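Local coordinates for protein KLLA0E08119p (PDB 3VA7) that probably carboxylates urea to urea-1-carboxylate using ATP, hydrogencarbonate and biotin, as the urea carboxylase portion of a longer, bifunctional urea-degrading enzyme, at residues 508-513 and 770-775; 606-611 and 992-997; 697-702 and 746-751; 728-733 and 750-755; 733-738 and 759-764. One frame throughout, in Å; residues are numbered along the deposited sequence.

Contact 1: 508-513 and 770-775; sequences PMDSYS and VGQLTP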
# COMPACT_ATOMS: atom_id res chain seq x y z
N PRO A 508 -15.82 -3.26 5.70
CA PRO A 508 -16.72 -4.21 5.04
C PRO A 508 -17.77 -3.49 4.24
O PRO A 508 -18.34 -2.46 4.64
CB PRO A 508 -17.43 -4.90 6.19
CG PRO A 508 -17.42 -3.85 7.30
CD PRO A 508 -16.14 -3.07 7.12
N MET A 509 -18.03 -4.09 3.11
CA MET A 509 -19.05 -3.64 2.20
C MET A 509 -20.48 -3.89 2.72
O MET A 509 -21.41 -3.20 2.30
CB MET A 509 -18.79 -4.45 0.95
CG MET A 509 -19.43 -3.93 -0.23
SD MET A 509 -18.51 -2.57 -0.89
CE MET A 509 -19.27 -2.69 -2.55
N ASP A 510 -20.66 -4.92 3.56
CA ASP A 510 -21.94 -5.19 4.23
C ASP A 510 -21.55 -5.13 5.67
O ASP A 510 -21.02 -6.11 6.23
CB ASP A 510 -22.55 -6.56 3.82
CG ASP A 510 -23.49 -7.21 4.92
OD1 ASP A 510 -23.92 -8.40 4.76
OD2 ASP A 510 -23.82 -6.57 5.95
N SER A 511 -21.79 -3.98 6.29
CA SER A 511 -21.28 -3.79 7.64
C SER A 511 -22.02 -4.53 8.71
O SER A 511 -21.41 -4.82 9.76
CB SER A 511 -21.06 -2.32 8.03
OG SER A 511 -22.22 -1.65 8.43
N TYR A 512 -23.29 -4.88 8.47
CA TYR A 512 -24.09 -5.61 9.50
C TYR A 512 -23.61 -7.06 9.78
O TYR A 512 -23.28 -7.42 10.94
CB TYR A 512 -25.62 -5.53 9.22
CG TYR A 512 -26.44 -5.92 10.42
CD1 TYR A 512 -26.31 -5.24 11.62
CD2 TYR A 512 -27.30 -7.01 10.37
CE1 TYR A 512 -27.02 -5.62 12.73
CE2 TYR A 512 -28.01 -7.41 11.49
CZ TYR A 512 -27.87 -6.72 12.66
OH TYR A 512 -28.57 -7.11 13.77
N SER A 513 -23.54 -7.86 8.73
CA SER A 513 -22.98 -9.20 8.82
C SER A 513 -21.59 -9.17 9.42
O SER A 513 -21.21 -10.06 10.21
CB SER A 513 -22.91 -9.85 7.45
OG SER A 513 -24.12 -9.79 6.67
N VAL A 770 -26.44 -3.27 -0.44
CA VAL A 770 -25.64 -3.00 -1.62
C VAL A 770 -24.39 -3.88 -1.61
O VAL A 770 -23.96 -4.37 -2.65
CB VAL A 770 -25.33 -1.49 -1.77
CG1 VAL A 770 -24.53 -1.19 -3.04
CG2 VAL A 770 -26.64 -0.73 -1.81
N GLY A 771 -23.86 -4.16 -0.43
CA GLY A 771 -22.80 -5.18 -0.31
C GLY A 771 -23.16 -6.65 -0.59
O GLY A 771 -22.33 -7.55 -0.45
N GLN A 772 -24.40 -6.91 -0.98
CA GLN A 772 -24.81 -8.29 -1.21
C GLN A 772 -25.37 -8.45 -2.61
O GLN A 772 -25.74 -9.57 -3.03
CB GLN A 772 -25.78 -8.78 -0.11
CG GLN A 772 -25.16 -8.97 1.29
CD GLN A 772 -24.06 -10.01 1.30
OE1 GLN A 772 -23.89 -10.71 0.31
NE2 GLN A 772 -23.30 -10.13 2.41
N LEU A 773 -25.43 -7.33 -3.33
CA LEU A 773 -25.80 -7.34 -4.74
C LEU A 773 -24.78 -8.14 -5.62
O LEU A 773 -23.60 -8.22 -5.29
CB LEU A 773 -26.00 -5.91 -5.24
CG LEU A 773 -27.04 -4.98 -4.58
CD1 LEU A 773 -27.08 -3.61 -5.31
CD2 LEU A 773 -28.44 -5.62 -4.54
N THR A 774 -25.28 -8.83 -6.64
CA THR A 774 -24.43 -9.60 -7.57
C THR A 774 -24.99 -9.19 -8.90
O THR A 774 -26.14 -8.76 -8.97
CB THR A 774 -24.54 -11.16 -7.41
OG1 THR A 774 -25.91 -11.56 -7.40
CG2 THR A 774 -23.88 -11.66 -6.11
N PRO A 775 -24.18 -9.29 -9.98
CA PRO A 775 -24.70 -8.88 -11.31
C PRO A 775 -25.97 -9.62 -11.62
O PRO A 775 -26.12 -10.75 -11.19
CB PRO A 775 -23.61 -9.28 -12.27
CG PRO A 775 -22.37 -9.25 -11.46
CD PRO A 775 -22.74 -9.58 -10.01
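Gln-772 and Asp-510 make the polar part of this contact. Gln-772 NE2 donates to Asp-510 OD1 at 3.0 Å, almost straight (177° at the hydrogen); the acceptor lies in the amide plane and offers its anti lone pair, while carboxylate and amide planes stand 84° apart. A bend at chi2 (-62°) turns the Gln-772 amide toward the aspartate. The second oxygen, Asp-510 OD2, accepts from Ser-513 N at 3.1 Å, met from above the carboxylate plane. This bond defines Asp-510 as the N-cap of helix 511-520, so one carboxylate serves both the helix start and the facing loop. A leucine here would probably leave Ser-513 N uncapped and deprive the Gln-772 amide of one of its acceptors. In the packing part, Met-509 CG sits 3.6 Å from Gly-771 CA. Separately, Gly-771 CA makes a CA-H...O contact with Met-509 O at 3.6 Å; a CB on Gly-771 would collide with that oxygen. Beyond the pair, Gln-772 is gripped again by Arg-587 O and Cys-586 N. The contact thus ties the start of helix 511-520 to the loop before strand 778-783; Met-509 touches strand 587-592 through Tyr-589, and Gln-772 touches strand 662-669 through Trp-663.

Contact 2: 606-611 and 992-997; sequences STFAMG and VFLGSP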
# COMPACT_ATOMS: atom_id res chain seq x y z
N SER A 606 -8.08 -1.59 7.81
CA SER A 606 -8.81 -1.97 6.62
C SER A 606 -7.94 -1.89 5.39
O SER A 606 -7.11 -0.96 5.26
CB SER A 606 -10.04 -1.10 6.40
OG SER A 606 -11.06 -1.46 7.28
N THR A 607 -8.18 -2.84 4.48
CA THR A 607 -7.52 -2.88 3.20
C THR A 607 -8.18 -1.98 2.16
O THR A 607 -9.36 -2.13 1.85
CB THR A 607 -7.55 -4.29 2.63
OG1 THR A 607 -7.14 -5.25 3.62
CG2 THR A 607 -6.68 -4.38 1.41
N PHE A 608 -7.40 -1.04 1.60
CA PHE A 608 -7.83 -0.31 0.40
C PHE A 608 -6.96 -0.74 -0.76
O PHE A 608 -5.87 -0.19 -0.95
CB PHE A 608 -7.70 1.19 0.61
CG PHE A 608 -8.16 2.01 -0.58
CD1 PHE A 608 -9.29 1.64 -1.31
CD2 PHE A 608 -7.50 3.15 -0.94
CE1 PHE A 608 -9.70 2.42 -2.42
CE2 PHE A 608 -7.92 3.93 -2.03
CZ PHE A 608 -9.00 3.56 -2.79
N ALA A 609 -7.42 -1.72 -1.54
CA ALA A 609 -6.54 -2.44 -2.49
C ALA A 609 -6.05 -1.49 -3.57
O ALA A 609 -4.85 -1.33 -3.77
CB ALA A 609 -7.26 -3.62 -3.08
N MET A 610 -6.97 -0.75 -4.16
CA MET A 610 -6.61 0.31 -5.11
C MET A 610 -5.38 1.13 -4.71
O MET A 610 -4.56 1.44 -5.57
CB MET A 610 -7.80 1.25 -5.39
CG MET A 610 -7.75 1.94 -6.78
SD MET A 610 -8.90 3.34 -6.79
CE MET A 610 -7.58 4.46 -6.56
N GLY A 611 -5.28 1.48 -3.42
CA GLY A 611 -4.19 2.31 -2.90
C GLY A 611 -3.06 1.51 -2.23
O GLY A 611 -2.16 2.11 -1.61
N VAL A 992 -9.96 12.06 -8.27
CA VAL A 992 -10.79 11.19 -7.42
C VAL A 992 -9.74 10.30 -6.74
O VAL A 992 -8.76 9.87 -7.38
CB VAL A 992 -11.78 10.54 -8.39
CG1 VAL A 992 -11.29 9.28 -9.05
CG2 VAL A 992 -13.16 10.54 -7.92
N PHE A 993 -9.85 10.16 -5.41
CA PHE A 993 -8.98 9.30 -4.56
C PHE A 993 -7.69 9.90 -4.17
O PHE A 993 -7.08 10.63 -4.93
CB PHE A 993 -8.70 7.89 -5.16
CG PHE A 993 -9.96 7.13 -5.49
CD1 PHE A 993 -10.44 7.11 -6.79
CD2 PHE A 993 -10.71 6.50 -4.47
CE1 PHE A 993 -11.64 6.47 -7.08
CE2 PHE A 993 -11.90 5.85 -4.74
CZ PHE A 993 -12.38 5.82 -6.06
N LEU A 994 -7.24 9.46 -3.01
CA LEU A 994 -5.97 9.82 -2.39
C LEU A 994 -5.47 11.23 -2.73
O LEU A 994 -4.43 11.41 -3.34
CB LEU A 994 -4.97 8.72 -2.65
CG LEU A 994 -5.54 7.29 -2.49
CD1 LEU A 994 -4.47 6.26 -2.92
CD2 LEU A 994 -6.07 6.94 -1.12
N GLY A 995 -6.23 12.23 -2.33
CA GLY A 995 -5.79 13.61 -2.48
C GLY A 995 -5.63 14.14 -3.91
O GLY A 995 -5.00 15.22 -4.12
N SER A 996 -6.19 13.39 -4.86
CA SER A 996 -6.32 13.82 -6.22
C SER A 996 -7.02 15.15 -6.28
O SER A 996 -8.16 15.26 -5.83
CB SER A 996 -7.17 12.84 -7.00
OG SER A 996 -6.45 11.65 -7.25
N PRO A 997 -6.38 16.16 -6.91
CA PRO A 997 -6.92 17.53 -6.88
C PRO A 997 -7.97 17.79 -7.90
O PRO A 997 -8.00 17.11 -8.91
CB PRO A 997 -5.70 18.40 -7.20
CG PRO A 997 -4.88 17.48 -8.09
CD PRO A 997 -5.08 16.07 -7.59
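Phe-993, which follows Val-992 of the urea pocket, lies crosswise to both aromatic and sulfur partners from 606-611. Met-610 SD stands 4.0 Å from its ring centroid, only 7° off the normal: a Met-aromatic contact over the face. The methyl carries on from there, with Met-610 CE 3.7 Å from Phe-993 CG, an off-centre CH-pi approach with the chain bent at chi3 (101°). Elsewhere on the ring, Phe-993 CD2 meets Phe-608 CZ at 3.8 Å, the two side chains crossing at about a right angle. Next in sequence, Leu-994 sends CD2 to the edge of the Phe-608 ring, 3.6 Å from Phe-608 CE2, while its other methyl, Leu-994 CD1, comes 4.0 Å from Gly-611 CA. The chain reverses in a type I' turn from Phe-993 to Ser-996, closed by Ser-996 N donating to Phe-993 O at 2.9 Å. The side chains meet through apolar, ring and sulfur contacts, consistent with dispersion and burial of apolar surface holding together these loops of the A/B and C/D carboxyltransferase subdomains.

Contact 3: 697-702 and 746-751; sequences SNRFGV and ITCDGP. With BTI (5-(hexahydro-2-oxo-1H-thieno[3,4-D]imidazol-6-yl)pentanal), chain B.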
# COMPACT_ATOMS: atom_id res chain seq x y z
N SER A 697 -19.21 -4.02 -11.34
CA SER A 697 -19.51 -3.54 -10.00
C SER A 697 -18.45 -4.06 -9.08
O SER A 697 -18.00 -5.16 -9.28
CB SER A 697 -20.86 -4.06 -9.52
OG SER A 697 -21.92 -3.47 -10.22
N ASN A 698 -18.02 -3.28 -8.10
CA ASN A 698 -17.03 -3.75 -7.11
C ASN A 698 -17.04 -2.79 -5.93
O ASN A 698 -17.95 -1.97 -5.82
CB ASN A 698 -15.60 -3.96 -7.66
CG ASN A 698 -14.96 -2.67 -8.15
OD1 ASN A 698 -15.58 -1.62 -8.26
ND2 ASN A 698 -13.68 -2.76 -8.48
N ARG A 699 -16.03 -2.88 -5.06
CA ARG A 699 -16.05 -2.04 -3.90
C ARG A 699 -15.95 -0.54 -4.24
O ARG A 699 -16.27 0.31 -3.38
CB ARG A 699 -14.98 -2.48 -2.93
CG ARG A 699 -15.26 -3.86 -2.31
CD ARG A 699 -13.99 -4.37 -1.56
NE ARG A 699 -13.45 -3.33 -0.69
CZ ARG A 699 -13.75 -3.14 0.60
NH1 ARG A 699 -14.57 -3.98 1.25
NH2 ARG A 699 -13.17 -2.14 1.27
N PHE A 700 -15.60 -0.18 -5.48
CA PHE A 700 -15.58 1.24 -5.78
C PHE A 700 -17.01 1.72 -5.91
O PHE A 700 -17.28 2.93 -5.73
CB PHE A 700 -14.79 1.66 -7.07
CG PHE A 700 -13.43 1.01 -7.23
CD1 PHE A 700 -12.99 0.63 -8.48
CD2 PHE A 700 -12.61 0.78 -6.14
CE1 PHE A 700 -11.75 0.06 -8.67
CE2 PHE A 700 -11.35 0.16 -6.31
CZ PHE A 700 -10.94 -0.20 -7.57
N GLY A 701 -17.91 0.80 -6.24
CA GLY A 701 -19.27 1.18 -6.54
C GLY A 701 -19.97 0.14 -7.39
O GLY A 701 -19.34 -0.63 -8.08
N VAL A 702 -21.30 0.13 -7.33
CA VAL A 702 -22.11 -0.89 -7.92
C VAL A 702 -22.88 -0.26 -9.04
O VAL A 702 -23.71 0.58 -8.82
CB VAL A 702 -22.99 -1.57 -6.84
CG1 VAL A 702 -24.10 -2.41 -7.47
CG2 VAL A 702 -22.07 -2.43 -5.91
N ILE A 746 -22.17 4.59 -5.04
CA ILE A 746 -20.90 4.87 -4.35
C ILE A 746 -20.76 4.05 -3.05
O ILE A 746 -21.47 4.27 -2.09
CB ILE A 746 -20.72 6.44 -4.05
CG1 ILE A 746 -21.03 7.30 -5.29
CG2 ILE A 746 -19.33 6.77 -3.56
CD1 ILE A 746 -20.22 6.89 -6.44
N THR A 747 -19.82 3.12 -2.99
CA THR A 747 -19.73 2.28 -1.81
C THR A 747 -18.43 2.53 -1.02
O THR A 747 -17.72 3.49 -1.29
CB THR A 747 -19.83 0.81 -2.25
OG1 THR A 747 -18.81 0.56 -3.28
CG2 THR A 747 -21.32 0.50 -2.75
N CYS A 748 -18.08 1.66 -0.08
CA CYS A 748 -16.99 1.99 0.87
C CYS A 748 -15.56 2.16 0.33
O CYS A 748 -14.72 2.71 1.02
CB CYS A 748 -16.98 1.03 2.06
SG CYS A 748 -16.64 -0.68 1.54
N ASP A 749 -15.25 1.66 -0.86
CA ASP A 749 -13.96 2.00 -1.52
C ASP A 749 -14.13 3.09 -2.57
O ASP A 749 -13.35 3.16 -3.52
CB ASP A 749 -13.31 0.82 -2.17
CG ASP A 749 -12.56 -0.05 -1.18
OD1 ASP A 749 -12.39 0.39 0.01
OD2 ASP A 749 -12.18 -1.18 -1.61
N GLY A 750 -15.15 3.92 -2.40
CA GLY A 750 -15.65 4.74 -3.50
C GLY A 750 -15.14 6.17 -3.57
O GLY A 750 -14.45 6.63 -2.64
N PRO A 751 -15.43 6.86 -4.69
CA PRO A 751 -14.94 8.22 -4.86
C PRO A 751 -15.71 9.26 -3.97
O PRO A 751 -16.86 9.08 -3.60
CB PRO A 751 -15.23 8.50 -6.34
CG PRO A 751 -16.55 7.77 -6.57
CD PRO A 751 -16.39 6.49 -5.74
C11 BTI B . -17.23 1.84 -10.66
O11 BTI B . -16.91 2.08 -11.87
C10 BTI B . -17.53 2.93 -9.59
C9 BTI B . -17.30 4.33 -10.16
C8 BTI B . -17.85 5.49 -9.34
C7 BTI B . -18.07 6.80 -10.12
C2 BTI B . -16.89 7.25 -10.95
S1 BTI B . -15.43 7.53 -9.99
C6 BTI B . -14.72 8.64 -11.16
C5 BTI B . -15.84 9.27 -11.95
N3 BTI B . -16.00 10.55 -11.29
C3 BTI B . -17.12 10.60 -10.63
O3 BTI B . -17.53 11.67 -9.98
N2 BTI B . -17.81 9.48 -10.72
C4 BTI B . -17.17 8.57 -11.66
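Arg-699 crosses Asp-749 at a slant, meeting its carboxylate from CB to the guanidinium. Its CB is 3.4 Å from Asp-749 OD2, and CG and CD stay near the same oxygen. After the chain bends at chi3 (48°), Arg-699 NE donates to Asp-749 OD2 at 2.7 Å; the oxygen lies at the guanidinium edge, near its plane, yet is approached from above the carboxylate, the two planes being 69° apart. Arg-699 NH2 adds a weak bond to Asp-749 OD1 at 2.9 Å, Cys-748 SG covers one guanidinium face, and NH1 turns to Glu-531 and Gly-507 O. A methionine in its place would probably leave Asp-749 and Glu-531 without their shared positive partner. The arginine's backbone is held as well: Thr-747 OG1 (2.6 Å) and Asp-749 N (3.0 Å) reach Arg-699 O from opposite faces of its carbonyl plane. These bonds join two type I turns, Asn-698 to Gly-701 and Thr-747 to Gly-750. Pro-751 CG lies 3.6 Å from S1 of the biotin group. The chemistry implies that a buried salt bridge, with Ser-506 also bonded to Asp-749, fixes the two turns, while Phe-700, Gly-701 and Pro-751 line the biotin pocket with backbone and proline surface.

Contact 4: 728-733 and 750-755; sequences DYVYSL and GPSLGG. With BTI (5-(hexahydro-2-oxo-1H-thieno[3,4-D]imidazol-6-yl)pentanal), chain B.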
# COMPACT_ATOMS: atom_id res chain seq x y z
N ASP A 728 -17.64 20.16 -9.49
CA ASP A 728 -17.22 19.09 -8.59
C ASP A 728 -17.46 19.47 -7.13
O ASP A 728 -17.17 20.62 -6.72
CB ASP A 728 -15.76 18.68 -8.89
CG ASP A 728 -15.55 18.29 -10.37
OD1 ASP A 728 -14.86 17.27 -10.62
OD2 ASP A 728 -16.10 18.97 -11.29
N TYR A 729 -18.05 18.50 -6.39
CA TYR A 729 -18.57 18.66 -5.02
C TYR A 729 -18.40 17.29 -4.45
O TYR A 729 -18.20 16.34 -5.22
CB TYR A 729 -20.07 19.10 -4.99
CG TYR A 729 -20.98 18.03 -5.55
CD1 TYR A 729 -21.24 17.97 -6.89
CD2 TYR A 729 -21.51 17.04 -4.73
CE1 TYR A 729 -22.05 16.97 -7.43
CE2 TYR A 729 -22.32 16.05 -5.23
CZ TYR A 729 -22.58 15.99 -6.59
OH TYR A 729 -23.37 14.96 -7.12
N VAL A 730 -18.48 17.15 -3.13
CA VAL A 730 -18.10 15.89 -2.47
C VAL A 730 -19.33 15.06 -2.28
O VAL A 730 -20.42 15.57 -1.97
CB VAL A 730 -17.38 16.09 -1.17
CG1 VAL A 730 -16.90 14.75 -0.61
CG2 VAL A 730 -16.17 17.05 -1.39
N TYR A 731 -19.20 13.78 -2.53
CA TYR A 731 -20.36 12.94 -2.62
C TYR A 731 -20.57 12.31 -1.27
O TYR A 731 -19.66 12.23 -0.44
CB TYR A 731 -20.09 11.77 -3.56
CG TYR A 731 -19.91 12.07 -5.00
CD1 TYR A 731 -20.44 13.22 -5.58
CD2 TYR A 731 -19.25 11.16 -5.82
CE1 TYR A 731 -20.28 13.46 -6.99
CE2 TYR A 731 -19.09 11.37 -7.18
CZ TYR A 731 -19.60 12.50 -7.77
OH TYR A 731 -19.44 12.66 -9.15
N SER A 732 -21.75 11.74 -1.11
CA SER A 732 -22.05 10.98 0.10
C SER A 732 -21.85 9.49 -0.10
O SER A 732 -22.25 8.94 -1.12
CB SER A 732 -23.52 11.22 0.47
OG SER A 732 -23.70 12.57 0.87
N LEU A 733 -21.26 8.83 0.89
CA LEU A 733 -21.36 7.38 0.95
C LEU A 733 -22.81 6.95 0.67
O LEU A 733 -23.79 7.44 1.31
CB LEU A 733 -20.93 6.91 2.30
CG LEU A 733 -19.57 6.26 2.45
CD1 LEU A 733 -18.79 6.05 1.12
CD2 LEU A 733 -18.74 7.03 3.52
N GLY A 750 -15.15 3.92 -2.40
CA GLY A 750 -15.65 4.74 -3.50
C GLY A 750 -15.14 6.17 -3.57
O GLY A 750 -14.45 6.63 -2.64
N PRO A 751 -15.43 6.86 -4.69
CA PRO A 751 -14.94 8.22 -4.86
C PRO A 751 -15.71 9.26 -3.97
O PRO A 751 -16.86 9.08 -3.60
CB PRO A 751 -15.23 8.50 -6.34
CG PRO A 751 -16.55 7.77 -6.57
CD PRO A 751 -16.39 6.49 -5.74
N SER A 752 -15.09 10.40 -3.81
CA SER A 752 -15.42 11.37 -2.82
C SER A 752 -15.71 12.68 -3.57
O SER A 752 -16.89 12.96 -3.83
CB SER A 752 -14.25 11.40 -1.83
OG SER A 752 -13.51 12.57 -1.91
N LEU A 753 -14.70 13.44 -4.00
CA LEU A 753 -14.96 14.68 -4.78
C LEU A 753 -15.17 14.32 -6.24
O LEU A 753 -14.23 13.83 -6.88
CB LEU A 753 -13.71 15.55 -4.74
CG LEU A 753 -13.80 17.08 -4.66
CD1 LEU A 753 -12.47 17.75 -5.08
CD2 LEU A 753 -15.01 17.78 -5.23
N GLY A 754 -16.34 14.59 -6.81
CA GLY A 754 -16.66 14.04 -8.12
C GLY A 754 -17.43 15.04 -8.94
O GLY A 754 -17.88 16.03 -8.37
N GLY A 755 -17.61 14.79 -10.24
CA GLY A 755 -18.00 15.83 -11.19
C GLY A 755 -19.41 15.66 -11.77
O GLY A 755 -19.74 16.34 -12.76
C11 BTI B . -17.23 1.84 -10.66
O11 BTI B . -16.91 2.08 -11.87
C10 BTI B . -17.53 2.93 -9.59
C9 BTI B . -17.30 4.33 -10.16
C8 BTI B . -17.85 5.49 -9.34
C7 BTI B . -18.07 6.80 -10.12
C2 BTI B . -16.89 7.25 -10.95
S1 BTI B . -15.43 7.53 -9.99
C6 BTI B . -14.72 8.64 -11.16
C5 BTI B . -15.84 9.27 -11.95
N3 BTI B . -16.00 10.55 -11.29
C3 BTI B . -17.12 10.60 -10.63
O3 BTI B . -17.53 11.67 -9.98
N2 BTI B . -17.81 9.48 -10.72
C4 BTI B . -17.17 8.57 -11.66
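Tyr-729 and Gly-754 form an antiparallel hydrogen-bonded pair, Tyr-729 N to Gly-754 O at 3.2 Å and Gly-754 N to Tyr-729 O at 3.0 Å, followed by the non-hydrogen-bonded pair Val-730 with Leu-753, whose CA atoms are 4.1 Å apart. Past this two-stranded ribbon, Tyr-731 N still bonds to Ser-752 O at 2.8 Å. Val-730 CG2 meets Leu-753 CG at 4.0 Å, the side chains crossing at about a right angle. Tyr-731 lays one ring face over Gly-754 N, offset toward the rim; with CG beside the backbone N (chi1 -68°), the ring occupies the place where a CB on Gly-754 would fall, 2.2 Å from Tyr-731 CZ. Its hydroxyl bonds to Phe-756 N. Asp-728 lies along Gly-755, its carboxylate held by Lys-1012 and Tyr-1044. The chemistry implies that the Gly-755 N-H and the Tyr-731 side chain contribute to the ureido end of the biotin pocket; Gly-755 N probably donates to the ureido oxygen O3, though O3 is doubtfully placed in the model.

Contact 5: 733-738 and 759-764; sequences LGAINF and QAVVAE. With NA (sodium ion), chain K; BTI (5-(hexahydro-2-oxo-1H-thieno[3,4-D]imidazol-6-yl)pentanal), chain B.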
# COMPACT_ATOMS: atom_id res chain seq x y z
N LEU A 733 -21.26 8.83 0.89
CA LEU A 733 -21.36 7.38 0.95
C LEU A 733 -22.81 6.95 0.67
O LEU A 733 -23.79 7.44 1.31
CB LEU A 733 -20.93 6.91 2.30
CG LEU A 733 -19.57 6.26 2.45
CD1 LEU A 733 -18.79 6.05 1.12
CD2 LEU A 733 -18.74 7.03 3.52
N GLY A 734 -22.96 6.10 -0.35
CA GLY A 734 -24.24 5.55 -0.67
C GLY A 734 -24.90 6.32 -1.78
O GLY A 734 -25.98 5.93 -2.25
N ALA A 735 -24.29 7.42 -2.23
CA ALA A 735 -24.95 8.29 -3.22
C ALA A 735 -25.17 7.53 -4.53
O ALA A 735 -24.39 6.59 -4.90
CB ALA A 735 -24.13 9.54 -3.48
N ILE A 736 -26.20 7.94 -5.25
CA ILE A 736 -26.46 7.26 -6.52
C ILE A 736 -26.05 8.28 -7.57
O ILE A 736 -26.74 9.24 -7.83
CB ILE A 736 -27.91 6.74 -6.59
CG1 ILE A 736 -28.11 5.69 -5.49
CG2 ILE A 736 -28.21 6.05 -7.85
CD1 ILE A 736 -29.59 5.46 -5.18
N ASN A 737 -24.86 8.06 -8.12
CA ASN A 737 -24.14 9.04 -8.94
C ASN A 737 -24.40 8.74 -10.39
O ASN A 737 -24.19 7.59 -10.84
CB ASN A 737 -22.64 8.86 -8.64
CG ASN A 737 -21.74 9.91 -9.28
OD1 ASN A 737 -20.69 9.55 -9.76
ND2 ASN A 737 -22.11 11.18 -9.23
N PHE A 738 -24.84 9.76 -11.12
CA PHE A 738 -25.13 9.65 -12.53
C PHE A 738 -23.89 10.03 -13.39
O PHE A 738 -23.71 11.20 -13.77
CB PHE A 738 -26.38 10.48 -12.89
CG PHE A 738 -27.68 9.71 -12.77
CD1 PHE A 738 -28.37 9.66 -11.56
CD2 PHE A 738 -28.20 9.02 -13.85
CE1 PHE A 738 -29.54 8.89 -11.45
CE2 PHE A 738 -29.36 8.27 -13.74
CZ PHE A 738 -30.03 8.21 -12.54
N GLN A 759 -28.53 11.47 -7.34
CA GLN A 759 -29.97 11.59 -7.30
C GLN A 759 -30.47 11.43 -5.87
O GLN A 759 -31.28 12.23 -5.39
CB GLN A 759 -30.60 10.59 -8.29
CG GLN A 759 -32.00 10.13 -8.01
CD GLN A 759 -33.07 11.18 -8.29
OE1 GLN A 759 -33.00 11.93 -9.25
NE2 GLN A 759 -34.07 11.22 -7.44
N ALA A 760 -29.99 10.39 -5.19
CA ALA A 760 -30.49 9.96 -3.89
C ALA A 760 -29.30 9.29 -3.22
O ALA A 760 -28.27 9.10 -3.90
CB ALA A 760 -31.62 8.96 -4.06
N VAL A 761 -29.41 8.94 -1.92
CA VAL A 761 -28.35 8.26 -1.19
C VAL A 761 -28.91 7.14 -0.30
O VAL A 761 -29.75 7.37 0.59
CB VAL A 761 -27.57 9.23 -0.26
CG1 VAL A 761 -26.45 8.48 0.44
CG2 VAL A 761 -27.05 10.52 -1.04
N VAL A 762 -28.42 5.92 -0.54
CA VAL A 762 -28.76 4.77 0.21
C VAL A 762 -28.54 5.10 1.68
O VAL A 762 -27.50 5.77 2.04
CB VAL A 762 -27.90 3.58 -0.24
CG1 VAL A 762 -28.13 2.38 0.67
CG2 VAL A 762 -28.17 3.24 -1.72
N ALA A 763 -29.47 4.66 2.55
CA ALA A 763 -29.38 5.07 3.94
C ALA A 763 -28.25 4.33 4.57
O ALA A 763 -28.01 3.22 4.22
CB ALA A 763 -30.68 4.85 4.71
N GLU A 764 -27.54 4.95 5.48
CA GLU A 764 -26.39 4.30 6.06
C GLU A 764 -26.65 2.81 6.26
O GLU A 764 -25.84 1.96 5.87
CB GLU A 764 -26.06 4.95 7.39
CG GLU A 764 -24.81 4.40 8.06
CD GLU A 764 -24.42 5.21 9.27
OE1 GLU A 764 -23.54 4.76 10.02
OE2 GLU A 764 -25.03 6.31 9.50
NA NA K . -27.16 7.57 10.62
C11 BTI B . -17.23 1.84 -10.66
O11 BTI B . -16.91 2.08 -11.87
C10 BTI B . -17.53 2.93 -9.59
C9 BTI B . -17.30 4.33 -10.16
C8 BTI B . -17.85 5.49 -9.34
C7 BTI B . -18.07 6.80 -10.12
C2 BTI B . -16.89 7.25 -10.95
S1 BTI B . -15.43 7.53 -9.99
C6 BTI B . -14.72 8.64 -11.16
C5 BTI B . -15.84 9.27 -11.95
N3 BTI B . -16.00 10.55 -11.29
C3 BTI B . -17.12 10.60 -10.63
O3 BTI B . -17.53 11.67 -9.98
N2 BTI B . -17.81 9.48 -10.72
C4 BTI B . -17.17 8.57 -11.66
O HOH W 1 -25.26 6.95 3.54
O HOH W 2 -24.68 7.36 12.18
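The Phe-738 ring meets Gln-759 at its edge, with Gln-759 CB near the ring plane and 3.7 Å from Phe-738 CE1; the two side chains point the same way, but ring and amide planes are 83° apart. Phe-678 makes an edge-to-face stack with this ring, and Phe-686 of helix 680-688 touches both residues. The Asn-737 side chain, which ends in the other flat group, leaves the backbone away from 759-764: with CG anti to the backbone N (chi1 -173°), OD1 accepts from N2 of the biotin group at 3.0 Å. Both residues belong to strand 735-739, which pairs antiparallel with strand 756-762 within the seven-stranded mixed sheet of the carboxyltransferase region; the short segments 735-738 and 759-762 run 146° apart. Ile-736 N donates to Ala-760 O (2.7 Å), Gln-759 N to Ile-736 O (2.9 Å) and Val-762 N to Gly-734 O (3.0 Å). Ala-735 and Val-761 make the non-hydrogen-bonded pair, with Ala-735 CB 3.9 Å from Val-761 CG2. Ile-736 CD1 reaches both Ala-760 CB and Val-762 CG2, forming an apolar patch backed by Val-667. Next to the Gly-734 to Val-762 bond, a water donates to both Leu-733 O and Val-762 O. Beyond it, the extended Glu-764 side chain carries OE2 to the sodium ion at 2.7 Å, which a water and Asp-845 also bind.

All five contacts are buried rather than superficial, but their chemistry follows their place. Contacts 3, 4 and 5 all touch the biotin group: contacts 3 and 4 share Gly-750 and Pro-751, contacts 4 and 5 share Leu-733, and contacts 3 and 5 reach the same sheet, probably bonded through Ile-746 to Gly-734 and Ala-735. Contacts 4 and 5 are chiefly strand pairing, whereas contact 3 adds an ionic pair between turns. Contact 1, its centre about 11 Å from that of contact 3, joins a capped helix start to a loop and touches contact 3 through Met-509 against Thr-747 and Cys-748. Contact 2 alone brings in the C/D range and is purely apolar across its segments; its Phe-993 packs on Gly-750 and Pro-751.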